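Local coordinates for protein gingipain R2 Pro-Domain (Porphyromonas gingivalis, PDB 4IEF) that probably binds the arginine-specific protease gingipain R2 as its pro-domain and keeps it latent until maturation, at residues N13-L18 with Q29-N34; P67-S72 with V149-L154; L73-T78 with R145-N150; R79-E84 with V171-T176; F139-V144 with S201-Y206. All coordinates share one frame; numbering follows the deposited sequence.

Interaction 1 of 5, residues N13-L18 with Q29-N34; sequences NPQVRL and QFRMDN
Arg17 and Gln29 form an antiparallel hydrogen-bonded pair near the open end of the beta hairpin of strands 17-22 and 25-31. Gln29 N donates to Arg17 O at 2.9 Å, and Arg17 N returns a bond to Gln29 O. Their side chains run side by side in the same direction, which sets Gln29 NE2 over the centre of the Arg17 guanidinium, 3.2 Å from Arg17 CZ; both groups being donors, no hydrogen bond results. The same NE2 also lies above the Arg31 guanidinium, offset toward its rim. Arg31 NH1 comes within 3.6 Å of Arg17 NH1, a like-charge approach probably eased by the salt bridge from Arg31 to Glu168. Beyond the paired residues, side-chain bonds take over from the backbone. Gln15, longer than Asn13 by one carbon, crosses Asp33 at about a right angle, and its NE2 donates to the anti lone pair of Asp33 OD2 at 3.0 Å; Asp33 OD1 bonds Thr53 OG1. Val16 CG2 packs on Phe30 CD2 at 3.8 Å, the side chains crossing at an angle. Asn13 serves both ways: OD1 accepts from Gln15 N, closing an Asx turn, while ND2 donates to Arg31 O at 3.2 Å.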
# COMPACT_ATOMS: atom_id res chain seq x y z
N ASN A 13 14.37 -12.90 5.33
CA ASN A 13 15.48 -13.70 5.84
C ASN A 13 15.02 -14.41 7.12
O ASN A 13 14.70 -13.73 8.10
CB ASN A 13 16.73 -12.84 6.06
CG ASN A 13 18.01 -13.61 6.35
OD1 ASN A 13 18.03 -14.65 7.01
ND2 ASN A 13 19.12 -13.06 5.91
N PRO A 14 14.95 -15.77 7.13
CA PRO A 14 14.45 -16.48 8.33
C PRO A 14 15.45 -16.52 9.48
O PRO A 14 15.07 -16.80 10.61
CB PRO A 14 14.17 -17.90 7.83
CG PRO A 14 14.35 -17.86 6.33
CD PRO A 14 15.28 -16.73 6.06
N GLN A 15 16.73 -16.25 9.18
CA GLN A 15 17.82 -16.28 10.15
C GLN A 15 17.92 -14.95 10.94
O GLN A 15 18.61 -14.90 11.97
CB GLN A 15 19.14 -16.64 9.46
CG GLN A 15 19.14 -18.05 8.86
CD GLN A 15 20.53 -18.61 8.66
OE1 GLN A 15 21.25 -18.91 9.62
NE2 GLN A 15 20.92 -18.80 7.41
N VAL A 16 17.20 -13.90 10.50
CA VAL A 16 17.14 -12.62 11.20
C VAL A 16 16.09 -12.76 12.31
O VAL A 16 14.93 -13.04 12.02
CB VAL A 16 16.87 -11.41 10.25
CG1 VAL A 16 16.71 -10.11 11.04
CG2 VAL A 16 18.00 -11.27 9.23
N ARG A 17 16.54 -12.67 13.58
CA ARG A 17 15.65 -12.84 14.74
C ARG A 17 15.93 -11.85 15.87
O ARG A 17 17.07 -11.43 16.07
CB ARG A 17 15.69 -14.29 15.27
CG ARG A 17 17.03 -14.78 15.86
CD ARG A 17 16.83 -16.09 16.59
NE ARG A 17 18.02 -16.52 17.33
CZ ARG A 17 18.77 -17.58 17.00
NH1 ARG A 17 18.47 -18.31 15.93
NH2 ARG A 17 19.83 -17.89 17.73
N LEU A 18 14.86 -11.51 16.62
CA LEU A 18 14.90 -10.63 17.79
C LEU A 18 15.36 -11.46 18.99
O LEU A 18 14.63 -12.35 19.42
CB LEU A 18 13.50 -10.00 18.02
CG LEU A 18 13.33 -9.09 19.24
CD1 LEU A 18 13.88 -7.70 18.99
CD2 LEU A 18 11.87 -9.02 19.65
N GLN A 29 19.59 -10.00 15.88
CA GLN A 29 20.59 -10.87 15.28
C GLN A 29 20.36 -11.00 13.78
O GLN A 29 19.25 -11.29 13.33
CB GLN A 29 20.57 -12.26 15.95
CG GLN A 29 21.33 -13.35 15.18
CD GLN A 29 21.32 -14.68 15.87
OE1 GLN A 29 21.93 -14.86 16.92
NE2 GLN A 29 20.62 -15.65 15.29
N PHE A 30 21.42 -10.79 13.02
CA PHE A 30 21.45 -11.01 11.58
C PHE A 30 22.33 -12.21 11.32
O PHE A 30 23.40 -12.34 11.93
CB PHE A 30 21.98 -9.78 10.81
CG PHE A 30 22.42 -10.10 9.39
CD1 PHE A 30 23.72 -10.53 9.13
CD2 PHE A 30 21.52 -10.02 8.34
CE1 PHE A 30 24.10 -10.90 7.83
CE2 PHE A 30 21.91 -10.35 7.03
CZ PHE A 30 23.19 -10.79 6.79
N ARG A 31 21.91 -13.06 10.38
CA ARG A 31 22.70 -14.18 9.92
C ARG A 31 22.60 -14.23 8.40
O ARG A 31 21.51 -14.03 7.85
CB ARG A 31 22.28 -15.50 10.58
CG ARG A 31 22.95 -15.73 11.93
CD ARG A 31 22.42 -16.96 12.62
NE ARG A 31 23.18 -17.27 13.83
CZ ARG A 31 22.84 -18.20 14.72
NH1 ARG A 31 21.74 -18.93 14.55
NH2 ARG A 31 23.60 -18.41 15.79
N MET A 32 23.75 -14.41 7.73
CA MET A 32 23.83 -14.47 6.27
C MET A 32 23.04 -15.68 5.74
O MET A 32 23.22 -16.80 6.23
CB MET A 32 25.30 -14.52 5.79
CG MET A 32 25.45 -14.46 4.26
SD MET A 32 24.72 -12.98 3.50
CE MET A 32 26.05 -11.81 3.76
N ASP A 33 22.16 -15.43 4.77
CA ASP A 33 21.34 -16.48 4.20
C ASP A 33 21.35 -16.41 2.68
O ASP A 33 21.13 -15.34 2.11
CB ASP A 33 19.90 -16.39 4.75
CG ASP A 33 19.03 -17.57 4.37
OD1 ASP A 33 18.23 -17.43 3.42
OD2 ASP A 33 19.15 -18.63 5.01
N ASN A 34 21.62 -17.56 2.04
CA ASN A 34 21.66 -17.78 0.58
C ASN A 34 22.50 -16.70 -0.17
O ASN A 34 22.04 -16.14 -1.17
CB ASN A 34 20.22 -17.86 0.02
CG ASN A 34 20.11 -18.41 -1.39
OD1 ASN A 34 20.90 -19.24 -1.83
ND2 ASN A 34 19.10 -17.96 -2.11

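Interaction 2 of 5, residues P67-S72 with V149-L154; sequences PILSRS and VNFAPL
Leu69 and Phe151 lie side by side and point the same way from neighbouring antiparallel strands, with Leu69 CD2 4.2 Å from Phe151 CD1. Their backbones make a hydrogen-bonded pair, in which Phe151 N donates almost straight to Leu69 O at 2.8 Å. That same carbonyl oxygen also sits at the edge of the Phe151 ring, near its plane. Bulky apolar residues suit this face, which Val149 and the aliphatic part of Arg71 share.

Ser70 and Asn150, a non-hydrogen-bonded pair, project from the opposite face. With no backbone bonds between them, their side chains supply one: OG anti to the carbonyl carbon (chi1 -62°) puts the Ser70 hydroxyl beside Asn150, and it donates to Asn150 OD1 at 2.8 Å, tilted 20° from the carbonyl plane. Serine is short enough to meet the amide at this close pairing. Asn150 OD1 and Ser70 OG each also bond a basic side chain of the chain of another protein. Ile68 lies alongside Asn150, its CD1 3.9 Å from Asn150 CB, and its CG2 packs on Ala152 CB. Where the strands part, a water replaces direct bonding: it accepts from Leu154 N at 2.9 Å and lies 2.8 Å from Pro67 O, bridging the two segments, while Pro67 CD packs on Leu154 CD1.

Strand 69-74 thus joins strand 144-157 near the centre of the chain, where Phe151 also meets Phe30 of strand 25-31 and Ile169 and Val171 of strand 162-176, and Asn150 reaches Thr134 and Ser136 of strand 133-141.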
# COMPACT_ATOMS: atom_id res chain seq x y z
N PRO A 67 24.81 -5.15 -0.83
CA PRO A 67 23.44 -5.17 -0.28
C PRO A 67 23.37 -5.14 1.23
O PRO A 67 24.25 -5.65 1.92
CB PRO A 67 22.86 -6.48 -0.82
CG PRO A 67 23.63 -6.75 -2.05
CD PRO A 67 25.02 -6.27 -1.78
N ILE A 68 22.30 -4.52 1.74
CA ILE A 68 22.02 -4.37 3.16
C ILE A 68 20.68 -5.05 3.51
O ILE A 68 19.87 -5.33 2.63
CB ILE A 68 22.01 -2.87 3.59
CG1 ILE A 68 20.82 -2.08 2.98
CG2 ILE A 68 23.38 -2.18 3.33
CD1 ILE A 68 20.34 -0.90 3.85
N LEU A 69 20.48 -5.32 4.79
CA LEU A 69 19.23 -5.86 5.31
C LEU A 69 18.69 -4.85 6.31
O LEU A 69 19.40 -4.44 7.23
CB LEU A 69 19.41 -7.25 5.93
CG LEU A 69 18.12 -8.00 6.25
CD1 LEU A 69 18.29 -9.46 5.99
CD2 LEU A 69 17.65 -7.74 7.69
N SER A 70 17.43 -4.45 6.13
CA SER A 70 16.79 -3.44 6.98
C SER A 70 15.58 -3.99 7.71
O SER A 70 14.80 -4.76 7.14
CB SER A 70 16.39 -2.23 6.15
OG SER A 70 17.51 -1.60 5.56
N ARG A 71 15.44 -3.61 8.99
CA ARG A 71 14.34 -4.00 9.87
C ARG A 71 13.89 -2.82 10.72
O ARG A 71 14.72 -2.04 11.21
CB ARG A 71 14.73 -5.19 10.77
CG ARG A 71 14.75 -6.55 10.07
CD ARG A 71 13.39 -6.98 9.55
NE ARG A 71 13.47 -8.26 8.84
CZ ARG A 71 13.27 -9.44 9.41
NH1 ARG A 71 12.96 -9.53 10.70
NH2 ARG A 71 13.38 -10.55 8.69
N SER A 72 12.58 -2.71 10.91
CA SER A 72 11.96 -1.63 11.67
C SER A 72 11.78 -2.01 13.12
O SER A 72 11.40 -3.15 13.43
CB SER A 72 10.63 -1.23 11.05
OG SER A 72 10.80 -0.77 9.72
N VAL A 149 16.88 -0.24 11.62
CA VAL A 149 18.26 -0.67 11.82
C VAL A 149 18.72 -1.36 10.51
O VAL A 149 17.99 -2.19 9.95
CB VAL A 149 18.49 -1.53 13.11
CG1 VAL A 149 17.72 -2.85 13.08
CG2 VAL A 149 19.98 -1.77 13.36
N ASN A 150 19.90 -0.98 10.00
CA ASN A 150 20.46 -1.55 8.77
C ASN A 150 21.73 -2.35 9.04
O ASN A 150 22.67 -1.85 9.67
CB ASN A 150 20.77 -0.45 7.75
CG ASN A 150 19.69 0.60 7.68
OD1 ASN A 150 18.55 0.32 7.30
ND2 ASN A 150 20.01 1.81 8.12
N PHE A 151 21.76 -3.58 8.54
CA PHE A 151 22.93 -4.45 8.61
C PHE A 151 23.65 -4.39 7.28
O PHE A 151 23.00 -4.55 6.25
CB PHE A 151 22.53 -5.90 8.92
CG PHE A 151 21.88 -6.13 10.25
CD1 PHE A 151 20.49 -6.18 10.36
CD2 PHE A 151 22.65 -6.34 11.39
CE1 PHE A 151 19.89 -6.42 11.60
CE2 PHE A 151 22.04 -6.59 12.62
CZ PHE A 151 20.67 -6.63 12.72
N ALA A 152 24.96 -4.11 7.29
CA ALA A 152 25.78 -4.09 6.08
C ALA A 152 26.80 -5.25 6.21
O ALA A 152 27.92 -5.04 6.69
CB ALA A 152 26.45 -2.73 5.89
N PRO A 153 26.40 -6.50 5.87
CA PRO A 153 27.29 -7.65 6.09
C PRO A 153 28.32 -7.89 4.99
O PRO A 153 29.06 -8.88 5.05
CB PRO A 153 26.31 -8.82 6.17
CG PRO A 153 25.20 -8.43 5.25
CD PRO A 153 25.09 -6.93 5.32
N LEU A 154 28.36 -7.01 3.98
CA LEU A 154 29.31 -7.14 2.89
C LEU A 154 30.18 -5.87 2.84
O LEU A 154 29.69 -4.79 2.51
CB LEU A 154 28.60 -7.43 1.55
CG LEU A 154 27.77 -8.73 1.48
CD1 LEU A 154 26.93 -8.76 0.24
CD2 LEU A 154 28.67 -9.97 1.53
O HOH W 1 26.65 -4.86 3.13

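Interaction 3 of 5, residues L73-T78 with R145-N150; sequences LAVSET and RGQVVN
Val75 lays its two methyls across the start of strand 144-157: CG2 is 3.5 Å from Arg145 O, and CG1 is 3.8 Å from Gln147 CB. A beta-branched residue fits well here because one methyl meets the backbone while the other meets a side chain. The backbone of Val75 joins in as well, its N donating to Arg145 O at 2.9 Å.

Earlier in the antiparallel pairing, Leu73 and Gln147 exchange two backbone bonds, and Leu73 CD1 crosses to Val149 CG1. Between this pair and the Val75 bond, Gly146, lacking a side chain, brings its CA to 3.2 Å from Leu73 O in a CA-H...O contact.

As the first strand bends off toward strand 79-93, Arg145 follows it. The chain, extended from CG to NE, reaches the bend, and NH1 donates to Ser76 O at 2.7 Å. This oxygen lies in the guanidinium plane, whereas the donor stands 38° above the carbonyl plane of Ser76. NH1 has a second acceptor in Arg79 O, while NE and NH2 bond Asn182 O and Gln181 O. A buried guanidinium is therefore gripped by backbone carbonyls on all three nitrogens; the negative ends of these carbonyl dipoles probably stabilise its positive charge, and its several bonds fix the rotation of the group while tying the 73-78 bend to the loop at 181-182.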
# COMPACT_ATOMS: atom_id res chain seq x y z
N LEU A 73 12.04 -1.06 14.01
CA LEU A 73 11.88 -1.26 15.44
C LEU A 73 11.07 -0.15 16.08
O LEU A 73 11.23 1.02 15.71
CB LEU A 73 13.25 -1.34 16.15
CG LEU A 73 14.19 -2.51 15.82
CD1 LEU A 73 15.61 -2.19 16.25
CD2 LEU A 73 13.70 -3.82 16.46
N ALA A 74 10.20 -0.52 17.03
CA ALA A 74 9.48 0.43 17.87
C ALA A 74 10.51 0.95 18.90
O ALA A 74 11.09 0.14 19.63
CB ALA A 74 8.29 -0.26 18.55
N VAL A 75 10.84 2.26 18.86
CA VAL A 75 11.91 2.83 19.71
C VAL A 75 11.38 3.84 20.76
O VAL A 75 10.16 3.94 20.97
CB VAL A 75 13.05 3.46 18.84
CG1 VAL A 75 13.80 2.39 18.03
CG2 VAL A 75 12.53 4.57 17.92
N SER A 76 12.30 4.56 21.45
CA SER A 76 11.99 5.57 22.48
C SER A 76 11.15 6.71 21.91
O SER A 76 11.29 7.07 20.75
CB SER A 76 13.28 6.13 23.09
OG SER A 76 12.99 7.14 24.05
N GLU A 77 10.28 7.27 22.75
CA GLU A 77 9.36 8.34 22.38
C GLU A 77 10.02 9.73 22.42
O GLU A 77 9.60 10.62 21.68
CB GLU A 77 8.14 8.34 23.34
CG GLU A 77 7.23 7.12 23.24
CD GLU A 77 7.74 5.80 23.80
OE1 GLU A 77 8.48 5.81 24.81
OE2 GLU A 77 7.37 4.74 23.24
N THR A 78 11.04 9.91 23.29
CA THR A 78 11.70 11.21 23.48
C THR A 78 13.22 11.25 23.23
O THR A 78 13.74 12.34 22.96
CB THR A 78 11.45 11.70 24.92
OG1 THR A 78 11.91 10.71 25.84
CG2 THR A 78 9.99 12.05 25.20
N ARG A 145 6.73 5.67 17.78
CA ARG A 145 7.95 6.22 17.20
C ARG A 145 8.81 5.03 16.79
O ARG A 145 9.07 4.15 17.61
CB ARG A 145 8.69 7.17 18.18
CG ARG A 145 9.85 7.94 17.53
CD ARG A 145 10.37 9.05 18.41
NE ARG A 145 11.59 9.68 17.90
CZ ARG A 145 12.82 9.39 18.30
NH1 ARG A 145 13.03 8.44 19.21
NH2 ARG A 145 13.86 10.04 17.80
N GLY A 146 9.16 4.98 15.52
CA GLY A 146 9.95 3.89 14.96
C GLY A 146 11.28 4.33 14.39
O GLY A 146 11.49 5.52 14.13
N GLN A 147 12.17 3.36 14.21
CA GLN A 147 13.49 3.57 13.62
C GLN A 147 13.97 2.27 12.96
O GLN A 147 13.79 1.18 13.52
CB GLN A 147 14.51 4.08 14.65
CG GLN A 147 15.65 4.85 13.98
CD GLN A 147 16.46 5.73 14.90
OE1 GLN A 147 16.23 5.79 16.11
NE2 GLN A 147 17.43 6.43 14.34
N VAL A 148 14.56 2.39 11.76
CA VAL A 148 15.04 1.24 11.00
C VAL A 148 16.53 1.01 11.27
O VAL A 148 17.33 1.94 11.17
CB VAL A 148 14.75 1.40 9.48
CG1 VAL A 148 15.33 0.24 8.67
CG2 VAL A 148 13.25 1.55 9.22
N VAL A 149 16.88 -0.24 11.62
CA VAL A 149 18.26 -0.67 11.82
C VAL A 149 18.72 -1.36 10.51
O VAL A 149 17.99 -2.19 9.95
CB VAL A 149 18.49 -1.53 13.11
CG1 VAL A 149 17.72 -2.85 13.08
CG2 VAL A 149 19.98 -1.77 13.36
N ASN A 150 19.90 -0.98 10.00
CA ASN A 150 20.46 -1.55 8.77
C ASN A 150 21.73 -2.35 9.04
O ASN A 150 22.67 -1.85 9.67
CB ASN A 150 20.77 -0.45 7.75
CG ASN A 150 19.69 0.60 7.68
OD1 ASN A 150 18.55 0.32 7.30
ND2 ASN A 150 20.01 1.81 8.12

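Interaction 4 of 5, residues R79-E84 with V171-T176; sequences RAMKVE and VAVSET
The guanidinium of Arg79 and the carboxylate of Glu175 meet with their planes 38° apart, in a salt bridge of 2.7 Å from Arg79 NE to Glu175 OE2. The oxygen comes in obliquely, while Thr176 O lies at the guanidinium edge, near its plane. A bend at chi3 (-65°) turns NE toward the carboxylate. Both residues touch a crystal neighbour, so the geometry of this surface pair may owe something to lattice packing.

Next along, Ala80 O is gripped twice. Thr176 N approaches nearly in line with the carbonyl bond at 2.8 Å, and Thr176 OG1 donates at 2.7 Å from above the carbonyl plane. Threonine suits this strand end because its hydroxyl doubles the backbone bond while CG2 turns to Lys82 CB.

Further on, Lys82 pairs with Ser174 and Glu84 with Ala172, each through two backbone bonds. Lys82 CE lies 3.5 Å from Ser174 OG, and its NZ makes a long salt bridge, 3.4 Å, to Glu84 OE2 on the same strand. On the other face, that of Val83 and Val173, Val83 CG2 packs on Val171 CB and Val173 CG2, and the doubly bent Met81 brings CE to 3.9 Å from Val173 CG1. With Lys82, Glu84, Ala172 and Ser174 on one face, Val83 and Val173 on the other, and strand directions 143° apart, this is a strongly twisted antiparallel pairing of strands 79-93 and 162-176 in the pro-domain sheet.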
# COMPACT_ATOMS: atom_id res chain seq x y z
N ARG A 79 13.94 10.12 23.35
CA ARG A 79 15.40 10.15 23.22
C ARG A 79 15.95 9.59 21.91
O ARG A 79 15.31 8.76 21.25
CB ARG A 79 16.06 9.43 24.41
CG ARG A 79 16.18 10.33 25.65
CD ARG A 79 16.45 9.55 26.92
NE ARG A 79 15.34 8.67 27.27
CZ ARG A 79 14.47 8.91 28.25
NH1 ARG A 79 14.59 9.99 29.01
NH2 ARG A 79 13.49 8.05 28.49
N ALA A 80 17.16 10.07 21.55
CA ALA A 80 17.91 9.66 20.37
C ALA A 80 18.47 8.27 20.57
O ALA A 80 19.04 7.97 21.62
CB ALA A 80 19.04 10.64 20.10
N MET A 81 18.28 7.39 19.58
CA MET A 81 18.74 6.00 19.67
C MET A 81 20.14 5.83 19.09
O MET A 81 20.58 6.65 18.27
CB MET A 81 17.76 5.06 18.95
CG MET A 81 16.31 5.16 19.43
SD MET A 81 16.03 4.67 21.15
CE MET A 81 16.19 2.91 21.04
N LYS A 82 20.84 4.78 19.53
CA LYS A 82 22.16 4.42 19.04
C LYS A 82 22.16 2.92 18.70
O LYS A 82 21.35 2.16 19.24
CB LYS A 82 23.28 4.77 20.03
CG LYS A 82 23.31 3.94 21.32
CD LYS A 82 24.59 4.17 22.11
CE LYS A 82 24.57 3.44 23.43
NZ LYS A 82 25.91 3.43 24.08
N VAL A 83 23.07 2.52 17.81
CA VAL A 83 23.22 1.13 17.44
C VAL A 83 24.67 0.71 17.73
O VAL A 83 25.62 1.41 17.36
CB VAL A 83 22.76 0.83 16.00
CG1 VAL A 83 23.54 1.63 14.96
CG2 VAL A 83 22.79 -0.66 15.70
N GLU A 84 24.82 -0.39 18.47
CA GLU A 84 26.12 -0.95 18.84
C GLU A 84 26.21 -2.38 18.39
O GLU A 84 25.28 -3.15 18.64
CB GLU A 84 26.38 -0.87 20.35
CG GLU A 84 26.15 0.48 20.99
CD GLU A 84 26.83 0.62 22.34
OE1 GLU A 84 27.94 1.20 22.37
OE2 GLU A 84 26.27 0.16 23.36
N VAL A 171 23.27 -6.77 16.99
CA VAL A 171 23.28 -5.36 17.37
C VAL A 171 22.37 -5.10 18.57
O VAL A 171 21.35 -5.77 18.76
CB VAL A 171 22.94 -4.40 16.20
CG1 VAL A 171 23.97 -4.50 15.08
CG2 VAL A 171 21.52 -4.61 15.66
N ALA A 172 22.75 -4.09 19.37
CA ALA A 172 21.96 -3.59 20.48
C ALA A 172 21.50 -2.17 20.14
O ALA A 172 22.34 -1.28 19.91
CB ALA A 172 22.78 -3.61 21.77
N VAL A 173 20.19 -1.97 20.00
CA VAL A 173 19.61 -0.67 19.70
C VAL A 173 19.04 -0.14 21.02
O VAL A 173 18.08 -0.71 21.55
CB VAL A 173 18.59 -0.70 18.53
CG1 VAL A 173 17.96 0.68 18.31
CG2 VAL A 173 19.24 -1.20 17.24
N SER A 174 19.68 0.90 21.57
CA SER A 174 19.32 1.48 22.86
C SER A 174 19.26 3.01 22.79
O SER A 174 19.81 3.60 21.86
CB SER A 174 20.35 1.06 23.91
OG SER A 174 21.66 1.42 23.52
N GLU A 175 18.61 3.63 23.79
CA GLU A 175 18.48 5.09 23.86
C GLU A 175 19.72 5.72 24.47
O GLU A 175 20.43 5.07 25.24
CB GLU A 175 17.21 5.53 24.62
CG GLU A 175 16.94 4.80 25.92
CD GLU A 175 15.83 5.42 26.75
OE1 GLU A 175 14.63 5.19 26.47
OE2 GLU A 175 16.18 6.13 27.72
N THR A 176 19.99 6.98 24.09
CA THR A 176 21.12 7.77 24.59
C THR A 176 20.61 8.85 25.56
O THR A 176 19.41 8.92 25.81
CB THR A 176 21.91 8.41 23.43
OG1 THR A 176 21.07 9.31 22.71
CG2 THR A 176 22.49 7.39 22.48

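Interaction 5 of 5, residues F139-V144 with S201-Y206; sequences FILRDV and SVFMNY. With CA (calcium ion), chain K.
The turn that ends strand 133-141 packs against the C-terminal end of helix 196-202 and the segment that follows it, with Phe139, Leu141 and Val144 meeting Val202, Phe203 and Tyr206. The Phe203 ring meets that of Phe139 tip to tip and rim to rim, with planes only 15° apart and centroids 5.9 Å apart; the nearest atoms are Phe139 CZ and Phe203 CE2 at 3.6 Å, and neither ring covers the face of the other. Val144 slides past Phe203 in the opposite direction, placing CG1 3.6 Å from Phe203 CE1. Its CG2 goes instead to Tyr206 CE1, so the two methyls of one valine serve two aromatic side chains. Val202 CG1 lies over the centre of one face of Phe203, and Val202 CG2 meets Leu141 CD2 tip to tip at 4.1 Å.

The turn itself is a type II' beta turn from Leu141 to Val144, forming the two-residue loop of a beta hairpin between strands 133-141 and 144-157. It is closed by Leu141 N to Val144 O at 2.8 Å and by Val144 N to Leu141 O. Leu141, with CG anti to the backbone N (chi1 176°), extends toward the helix end, and Val144 toward the segment after it; Tyr206 keeps its hydroxyl bonded to Glu196.

Ile140 points its side chain away from this apolar patch, but its carbonyl is used: Ile140 O binds a calcium ion at 2.5 Å, and a water binds the same ion at 2.6 Å. Acidic side chains and backbone of the chain of another protein bind the ion too, joining the two chains.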
# COMPACT_ATOMS: atom_id res chain seq x y z
N PHE A 139 11.03 7.87 12.67
CA PHE A 139 9.72 8.22 12.13
C PHE A 139 8.63 8.00 13.17
O PHE A 139 8.85 7.30 14.15
CB PHE A 139 9.43 7.38 10.86
CG PHE A 139 9.34 5.88 11.06
CD1 PHE A 139 8.13 5.27 11.34
CD2 PHE A 139 10.47 5.07 10.91
CE1 PHE A 139 8.04 3.88 11.49
CE2 PHE A 139 10.38 3.68 11.07
CZ PHE A 139 9.17 3.10 11.36
N ILE A 140 7.44 8.57 12.93
CA ILE A 140 6.29 8.35 13.78
C ILE A 140 5.20 7.72 12.93
O ILE A 140 4.82 8.26 11.89
CB ILE A 140 5.81 9.62 14.55
CG1 ILE A 140 6.93 10.15 15.51
CG2 ILE A 140 4.52 9.31 15.34
CD1 ILE A 140 6.81 11.63 15.92
N LEU A 141 4.73 6.53 13.35
CA LEU A 141 3.64 5.82 12.71
C LEU A 141 2.48 5.85 13.70
O LEU A 141 2.42 5.02 14.61
CB LEU A 141 4.03 4.38 12.28
CG LEU A 141 2.92 3.50 11.67
CD1 LEU A 141 2.25 4.17 10.46
CD2 LEU A 141 3.46 2.13 11.31
N ARG A 142 1.61 6.87 13.55
CA ARG A 142 0.44 7.16 14.37
C ARG A 142 0.85 7.42 15.84
O ARG A 142 1.24 8.55 16.15
CB ARG A 142 -0.64 6.06 14.24
CG ARG A 142 -2.00 6.52 14.73
CD ARG A 142 -3.15 5.80 14.07
NE ARG A 142 -4.41 6.49 14.34
CZ ARG A 142 -5.20 7.02 13.42
NH1 ARG A 142 -4.90 6.92 12.13
NH2 ARG A 142 -6.31 7.64 13.77
N ASP A 143 0.80 6.40 16.72
CA ASP A 143 1.12 6.55 18.14
C ASP A 143 2.46 5.89 18.52
O ASP A 143 2.82 5.89 19.70
CB ASP A 143 -0.01 5.96 19.01
CG ASP A 143 -1.36 6.62 18.81
OD1 ASP A 143 -2.32 5.92 18.43
OD2 ASP A 143 -1.46 7.84 19.05
N VAL A 144 3.21 5.35 17.53
CA VAL A 144 4.48 4.67 17.81
C VAL A 144 5.64 5.34 17.05
O VAL A 144 5.55 5.55 15.83
CB VAL A 144 4.41 3.14 17.51
CG1 VAL A 144 5.74 2.46 17.83
CG2 VAL A 144 3.28 2.46 18.28
N SER A 201 3.06 -5.92 12.55
CA SER A 201 3.63 -6.32 11.26
C SER A 201 4.80 -5.42 10.83
O SER A 201 5.70 -5.92 10.17
CB SER A 201 2.56 -6.31 10.17
OG SER A 201 1.93 -5.05 10.06
N VAL A 202 4.79 -4.13 11.19
CA VAL A 202 5.85 -3.19 10.84
C VAL A 202 7.06 -3.40 11.78
O VAL A 202 8.17 -3.56 11.30
CB VAL A 202 5.35 -1.71 10.83
CG1 VAL A 202 6.50 -0.71 10.82
CG2 VAL A 202 4.43 -1.45 9.64
N PHE A 203 6.83 -3.39 13.11
CA PHE A 203 7.89 -3.51 14.11
C PHE A 203 8.05 -4.96 14.58
O PHE A 203 7.08 -5.58 15.02
CB PHE A 203 7.62 -2.57 15.31
CG PHE A 203 7.27 -1.15 14.92
CD1 PHE A 203 5.99 -0.66 15.13
CD2 PHE A 203 8.21 -0.32 14.31
CE1 PHE A 203 5.66 0.65 14.75
CE2 PHE A 203 7.88 0.99 13.95
CZ PHE A 203 6.61 1.47 14.18
N MET A 204 9.29 -5.48 14.49
CA MET A 204 9.59 -6.86 14.89
C MET A 204 9.73 -7.00 16.44
O MET A 204 9.77 -8.13 16.93
CB MET A 204 10.84 -7.41 14.16
CG MET A 204 12.17 -6.70 14.47
SD MET A 204 13.59 -7.38 13.54
CE MET A 204 13.77 -8.99 14.32
N ASN A 205 9.72 -5.88 17.18
CA ASN A 205 9.84 -5.87 18.64
C ASN A 205 8.55 -5.36 19.34
O ASN A 205 8.56 -5.23 20.57
CB ASN A 205 11.04 -5.00 19.06
CG ASN A 205 10.84 -3.52 18.83
OD1 ASN A 205 10.36 -3.08 17.78
ND2 ASN A 205 11.17 -2.72 19.83
N TYR A 206 7.46 -5.10 18.58
CA TYR A 206 6.21 -4.57 19.12
C TYR A 206 5.49 -5.55 20.07
O TYR A 206 5.13 -5.14 21.18
CB TYR A 206 5.25 -4.10 18.01
CG TYR A 206 4.05 -3.34 18.54
CD1 TYR A 206 4.17 -2.03 19.00
CD2 TYR A 206 2.80 -3.95 18.63
CE1 TYR A 206 3.08 -1.35 19.53
CE2 TYR A 206 1.70 -3.28 19.16
CZ TYR A 206 1.85 -1.97 19.60
OH TYR A 206 0.77 -1.29 20.12
CA CA K . 3.82 9.87 10.24
O HOH W 2 4.07 11.81 8.56

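How the interactions relate
All five contacts reach one antiparallel sheet. Interactions 2 and 3 are successive parts of the pairing of strands 69-74 and 144-157, sharing Val149 and Asn150, with centres about 15 Å apart. Interaction 1 meets interaction 2 where Phe30 CB packs 3.5 Å from Phe151 CD2. Interaction 4 touches interaction 3, centres about 9 Å apart, with Gln147 OE1 3.3 Å from Met81 CB. Interaction 5 lies about 8 Å from interaction 3, centre to centre; Asn205 OD1 and Ala74 N are 2.7 Å apart. The calcium ion belongs to interaction 5 and is about 10 Å from the Arg145 side chain. Interactions 2, 3 and 5 have residues in reach of the other protein's chain.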